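Local coordinates for protein putative D-glycero-D-manno-heptose 7-phosphate kinase (Campylobacter jejuni subsp. jejuni, PDB 4N3O) that phosphorylates D-glycero-alpha-D-manno-heptose 7-phosphate at C-1 with ATP, a step toward the GDP-heptose used in capsule biosynthesis, at residues D82-K85 / S86-N89; E149-R152 / E153-I157. All coordinates share one frame; numbering follows the deposited sequence. Where two conformers were deposited one is given.

Contact 1: D82-K85 / S86-N89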
ATOM      1  N   ASP A  82       3.395  18.419 -23.509  1.00 65.20           N
ATOM      2  CA  ASP A  82       3.931  17.924 -24.790  1.00 62.62           C
ATOM      3  C   ASP A  82       4.184  16.426 -24.769  1.00 58.50           C
ATOM      4  O   ASP A  82       4.228  15.784 -25.820  1.00 55.94           O
ATOM      5  CB  ASP A  82       5.220  18.668 -25.175  1.00 64.80           C
ATOM      6  CG  ASP A  82       4.965  20.119 -25.608  1.00 67.09           C
ATOM      7  OD1 ASP A  82       3.852  20.426 -26.090  1.00 63.17           O
ATOM      8  OD2 ASP A  82       5.893  20.953 -25.482  1.00 69.57           O
ATOM      9  N   ILE A  83       4.339  15.866 -23.570  1.00 57.70           N
ATOM     10  CA  ILE A  83       4.559  14.424 -23.440  1.00 53.51           C
ATOM     11  C   ILE A  83       3.330  13.633 -23.927  1.00 49.57           C
ATOM     12  O   ILE A  83       3.479  12.607 -24.578  1.00 48.40           O
ATOM     13  CB  ILE A  83       4.972  14.022 -21.993  1.00 56.31           C
ATOM     14  CG1 ILE A  83       5.355  12.540 -21.926  1.00 59.84           C
ATOM     15  CG2 ILE A  83       3.877  14.336 -20.982  1.00 55.24           C
ATOM     16  CD1 ILE A  83       6.542  12.182 -22.806  1.00 64.16           C
ATOM     17  N   PHE A  84       2.119  14.117 -23.656  1.00 50.54           N
ATOM     18  CA  PHE A  84       0.924  13.407 -24.124  1.00 49.41           C
ATOM     19  C   PHE A  84       0.752  13.547 -25.639  1.00 50.91           C
ATOM     20  O   PHE A  84       0.226  12.653 -26.289  1.00 49.27           O
ATOM     21  CB  PHE A  84      -0.353  13.864 -23.409  1.00 53.97           C
ATOM     22  CG  PHE A  84      -0.331  13.682 -21.902  1.00 56.28           C
ATOM     23  CD1 PHE A  84       0.349  12.626 -21.307  1.00 53.39           C
ATOM     24  CD2 PHE A  84      -1.088  14.512 -21.091  1.00 58.16           C
ATOM     25  CE1 PHE A  84       0.344  12.469 -19.934  1.00 54.23           C
ATOM     26  CE2 PHE A  84      -1.109  14.344 -19.714  1.00 58.46           C
ATOM     27  CZ  PHE A  84      -0.395  13.318 -19.136  1.00 53.15           C
ATOM     28  N   LYS A  85       1.176  14.668 -26.203  1.00 51.30           N
ATOM     29  CA  LYS A  85       1.078  14.812 -27.647  1.00 57.13           C
ATOM     30  C   LYS A  85       1.955  13.769 -28.342  1.00 53.07           C
ATOM     31  O   LYS A  85       1.502  13.106 -29.265  1.00 54.70           O
ATOM     32  CB  LYS A  85       1.414  16.250 -28.113  1.00 61.53           C
ATOM     33  CG  LYS A  85       0.266  17.231 -27.889  1.00 64.67           C
ATOM     34  CD  LYS A  85       0.543  18.629 -28.440  1.00 69.48           C
ATOM     35  CE  LYS A  85       1.348  19.506 -27.496  1.00 72.68           C
ATOM     36  NZ  LYS A  85       0.568  19.929 -26.293  1.00 73.27           N
ATOM     37  N   SER A  86       3.197  13.612 -27.890  1.00 50.85           N
ATOM     38  CA  SER A  86       4.098  12.626 -28.495  1.00 50.80           C
ATOM     39  C   SER A  86       3.457  11.239 -28.462  1.00 52.75           C
ATOM     40  O   SER A  86       3.533  10.499 -29.429  1.00 53.80           O
ATOM     41  CB  SER A  86       5.416  12.562 -27.743  1.00 51.28           C
ATOM     42  OG  SER A  86       5.986  13.839 -27.585  1.00 55.33           O
ATOM     43  N   ILE A  87       2.850  10.888 -27.326  1.00 48.88           N
ATOM     44  CA  ILE A  87       2.197   9.610 -27.192  1.00 47.58           C
ATOM     45  C   ILE A  87       1.044   9.552 -28.183  1.00 47.06           C
ATOM     46  O   ILE A  87       0.947   8.625 -28.986  1.00 48.36           O
ATOM     47  CB  ILE A  87       1.700   9.388 -25.748  1.00 46.92           C
ATOM     48  CG1 ILE A  87       2.907   9.221 -24.810  1.00 47.64           C
ATOM     49  CG2 ILE A  87       0.804   8.167 -25.682  1.00 45.96           C
ATOM     50  CD1 ILE A  87       2.576   9.334 -23.339  1.00 46.88           C
ATOM     51  N   TYR A  88       0.174  10.548 -28.143  1.00 46.51           N
ATOM     52  CA  TYR A  88      -0.950  10.575 -29.074  1.00 49.90           C
ATOM     53  C   TYR A  88      -0.489  10.460 -30.538  1.00 52.57           C
ATOM     54  O   TYR A  88      -0.950   9.595 -31.284  1.00 53.82           O
ATOM     55  CB  TYR A  88      -1.765  11.849 -28.891  1.00 51.13           C
ATOM     56  CG  TYR A  88      -2.846  11.985 -29.920  1.00 50.62           C
ATOM     57  CD1 TYR A  88      -4.003  11.239 -29.827  1.00 48.42           C
ATOM     58  CD2 TYR A  88      -2.703  12.862 -30.997  1.00 53.35           C
ATOM     59  CE1 TYR A  88      -5.000  11.350 -30.781  1.00 51.47           C
ATOM     60  CE2 TYR A  88      -3.695  12.987 -31.950  1.00 54.15           C
ATOM     61  CZ  TYR A  88      -4.842  12.225 -31.838  1.00 52.42           C
ATOM     62  OH  TYR A  88      -5.833  12.332 -32.778  1.00 53.61           O
ATOM     63  N   ASN A  89       0.427  11.336 -30.935  1.00 53.86           N
ATOM     64  CA  ASN A  89       0.956  11.327 -32.294  1.00 56.41           C
ATOM     65  C   ASN A  89       1.451   9.941 -32.722  1.00 55.98           C
ATOM     66  O   ASN A  89       1.196   9.503 -33.839  1.00 55.53           O
ATOM     67  CB  ASN A  89       2.084  12.351 -32.426  1.00 58.26           C
ATOM     68  CG  ASN A  89       1.607  13.798 -32.237  1.00 59.91           C
ATOM     69  OD1 ASN A  89       0.414  14.101 -32.300  1.00 55.06           O
ATOM     70  ND2 ASN A  89       2.557  14.696 -32.007  1.00 62.18           N
TER
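The carbonyls of D82, I83, F84 and K85 meet the amides of S86, I87, Y88 and N89 one turn on, so residues 82-89 make the opening turns of helix 82-96. The ladder is uneven: N89 N lies 2.7 Å from K85 O with an N-H...O angle of 173°, whereas the bond from I87 N to I83 O is weak at 3.3 Å.

D82 O is gripped twice. S86 N and the hydroxyl S86 OG both donate to it, each at 3.2 Å and from opposite faces of the carbonyl plane; OG can fold back this way because it sits beside its own backbone N, chi1 -52°. On the apolar side, the I87 CD1 methyl reaches the edge of the F84 ring, 4.5 Å from CD1 of F84, and lies equally far from I83 CG1. K85 bends at its last two torsions, curling NZ back to D82 OD1 in a 3.3 Å salt bridge; NZ also meets D78 and the hydroxyl of Y69, while D82 OD1 accepts from the amide of D78.

F84 and I87 pack against helix 118-134, with F84 also touching strand 102-108 and lying near S60, a probable ATP-binding residue. K85 and Y88 rest on strand 55-60, which places helix 82-96 between the sheet and helix 118-134 in the GHMP kinase N-terminal domain.

Contact 2: E149-R152 / E153-I157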
ATOM      1  N   GLU A 149      11.187   4.318 -26.317  1.00 58.15           N
ATOM      2  CA  GLU A 149      11.483   5.032 -27.562  1.00 58.23           C
ATOM      3  C   GLU A 149      11.002   6.462 -27.488  1.00 60.98           C
ATOM      4  O   GLU A 149      11.717   7.413 -27.856  1.00 63.08           O
ATOM      5  CB  GLU A 149      10.829   4.323 -28.745  1.00 61.66           C
ATOM      6  CG  GLU A 149      11.360   2.904 -28.954  1.00 67.19           C
ATOM      7  CD  GLU A 149      10.777   2.202 -30.173  1.00 74.36           C
ATOM      8  OE1 GLU A 149       9.862   2.776 -30.813  1.00 83.13           O
ATOM      9  OE2 GLU A 149      11.238   1.073 -30.496  1.00 73.38           O
ATOM     10  N   ILE A 150       9.781   6.613 -27.003  1.00 60.25           N
ATOM     11  CA  ILE A 150       9.171   7.919 -26.872  1.00 62.51           C
ATOM     12  C   ILE A 150       9.958   8.747 -25.870  1.00 64.67           C
ATOM     13  O   ILE A 150      10.217   9.927 -26.107  1.00 68.47           O
ATOM     14  CB  ILE A 150       7.677   7.790 -26.464  1.00 61.30           C
ATOM     15  CG1 ILE A 150       6.868   7.223 -27.643  1.00 60.92           C
ATOM     16  CG2 ILE A 150       7.095   9.131 -26.051  1.00 61.27           C
ATOM     17  CD1 ILE A 150       5.443   6.848 -27.292  1.00 59.27           C
ATOM     18  N   GLU A 151      10.392   8.117 -24.780  1.00 62.78           N
ATOM     19  CA  GLU A 151      11.105   8.851 -23.738  1.00 63.89           C
ATOM     20  C   GLU A 151      12.545   9.260 -24.105  1.00 66.02           C
ATOM     21  O   GLU A 151      12.984  10.337 -23.693  1.00 66.69           O
ATOM     22  CB  GLU A 151      11.063   8.105 -22.392  1.00 63.77           C
ATOM     23  CG  GLU A 151      11.503   8.971 -21.214  1.00 68.53           C
ATOM     24  CD  GLU A 151      11.304   8.313 -19.857  1.00 74.61           C
ATOM     25  OE1 GLU A 151      10.820   7.158 -19.797  1.00 79.60           O
ATOM     26  OE2 GLU A 151      11.624   8.960 -18.837  1.00 80.38           O
ATOM     27  N   ARG A 152      13.274   8.432 -24.857  0.50 64.58           N
ATOM     28  CA  ARG A 152      14.644   8.806 -25.237  0.50 68.29           C
ATOM     29  C   ARG A 152      14.630   9.847 -26.355  0.50 72.15           C
ATOM     30  O   ARG A 152      15.407  10.800 -26.326  0.50 73.00           O
ATOM     31  CB  ARG A 152      15.487   7.598 -25.676  0.50 66.51           C
ATOM     32  CG  ARG A 152      15.093   6.989 -27.014  0.50 64.83           C
ATOM     33  CD  ARG A 152      16.057   5.885 -27.430  0.50 63.13           C
ATOM     34  NE  ARG A 152      15.612   5.203 -28.641  0.50 60.72           N
ATOM     35  CZ  ARG A 152      16.260   4.197 -29.210  0.50 59.97           C
ATOM     36  NH1 ARG A 152      15.778   3.633 -30.310  0.50 60.53           N
ATOM     37  NH2 ARG A 152      17.392   3.756 -28.679  0.50 59.92           N
ATOM     38  N   GLU A 153      13.728   9.664 -27.321  1.00 74.92           N
ATOM     39  CA  GLU A 153      13.624  10.554 -28.485  1.00 85.23           C
ATOM     40  C   GLU A 153      13.037  11.922 -28.188  1.00 92.57           C
ATOM     41  O   GLU A 153      13.580  12.936 -28.626  1.00 97.27           O
ATOM     42  CB  GLU A 153      12.797   9.871 -29.600  1.00 86.08           C
ATOM     43  CG  GLU A 153      12.600  10.711 -30.867  1.00 91.79           C
ATOM     44  CD  GLU A 153      11.760  10.010 -31.934  1.00 91.49           C
ATOM     45  OE1 GLU A 153      11.713   8.756 -31.937  1.00 89.71           O
ATOM     46  OE2 GLU A 153      11.161  10.717 -32.782  1.00 83.30           O
ATOM     47  N   ASP A 154      11.933  11.948 -27.449  1.00 96.79           N
ATOM     48  CA  ASP A 154      11.239  13.198 -27.144  1.00106.92           C
ATOM     49  C   ASP A 154      11.440  13.677 -25.696  1.00113.46           C
ATOM     50  O   ASP A 154      10.480  14.013 -25.006  1.00110.78           O
ATOM     51  CB  ASP A 154       9.751  13.039 -27.476  1.00107.90           C
ATOM     52  CG  ASP A 154       9.519  12.615 -28.924  1.00108.77           C
ATOM     53  OD1 ASP A 154      10.195  13.155 -29.828  1.00108.71           O
ATOM     54  OD2 ASP A 154       8.646  11.746 -29.156  1.00108.32           O
ATOM     55  N   LEU A 155      12.707  13.692 -25.270  1.00125.26           N
ATOM     56  CA  LEU A 155      13.159  14.177 -23.943  1.00130.77           C
ATOM     57  C   LEU A 155      14.695  14.191 -23.906  1.00129.48           C
ATOM     58  O   LEU A 155      15.315  15.243 -24.102  1.00128.65           O
ATOM     59  CB  LEU A 155      12.583  13.372 -22.760  1.00131.34           C
ATOM     60  CG  LEU A 155      11.192  13.737 -22.208  1.00134.60           C
ATOM     61  CD1 LEU A 155      10.768  12.760 -21.118  1.00132.00           C
ATOM     62  CD2 LEU A 155      11.173  15.172 -21.683  1.00137.09           C
ATOM     63  N   GLY A 156      15.302  13.030 -23.664  1.00123.94           N
ATOM     64  CA  GLY A 156      16.762  12.934 -23.646  1.00127.52           C
ATOM     65  C   GLY A 156      17.373  12.055 -22.570  1.00128.05           C
ATOM     66  O   GLY A 156      18.455  12.364 -22.070  1.00131.06           O
ATOM     67  N   ILE A 157      16.696  10.963 -22.214  1.00122.45           N
ATOM     68  CA  ILE A 157      17.210  10.031 -21.198  1.00125.69           C
ATOM     69  C   ILE A 157      18.093   8.979 -21.868  1.00119.57           C
ATOM     70  O   ILE A 157      17.892   8.639 -23.038  1.00113.55           O
ATOM     71  CB  ILE A 157      16.075   9.325 -20.400  1.00128.98           C
ATOM     72  CG1 ILE A 157      15.292  10.328 -19.537  1.00134.59           C
ATOM     73  CG2 ILE A 157      16.633   8.235 -19.484  1.00123.75           C
ATOM     74  CD1 ILE A 157      14.502  11.364 -20.313  1.00136.52           C
TER
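E151 carries the close side of this helix end, its CG touching two methyls from the departing chain: CD1 of L155 and CD1 of I157, each 3.9 Å from E151 CG. Both side chains cross that of E151 at a slant. With CG anti to the backbone N (chi1 -167°) and the chain extended beyond it, the E151 carboxylate is carried beyond these methyls and away from them, though OE2 still lies 4.0 Å from I157 CG1. L155 CB also comes within 3.2 Å of E151 O.

Two backbone bonds finish the helix. E153 N donates to E149 O at 3.1 Å and D154 N to I150 O at 3.0 Å. D154 is then the first residue to leave helical angles, and G156 takes a positive phi of 140°, where a side chain would collide with the preceding carbonyl.

The protein belongs to the GHMP kinases, and by similarity E151 is a magnesium ligand together with S119, whose side chain it touches. S120 OG donates to E151 OE1, a bond that probably helps to orient the carboxylate. The apolar carbons of L155 and I157 thus line the stem of a probable metal-site residue.

The close packing is confined to the surroundings of buried E151, for L155 and I157 are themselves exposed residues. R152 and E153, also exposed, form the looser part. R152 extends from CG to NE, touching the following chain mainly near its root, where CB is 3.7 Å from I157 O. E149, partly exposed, forms a salt bridge through OE1 with R90 of helix 82-96.

Overall arrangement
From the N terminus, contact 1 comes first, within the opening turns of helix 82-96; the chain then runs through strand 102-108 and helix 118-134 before contact 2 ends helix 140-153 and leads into the loop toward helix 162-169. Each is local and closes no long loop, and the two follow in series without nesting or crossing. In space their centres are 12 Å apart and they touch directly: S86 CB packs 3.6 Å from D154 OD2, and I150 CD1 lies against I87 CA. Together with helix 118-134, which both contact, they join the sheet-facing helix 82-96 to the helix bearing the probable magnesium ligand.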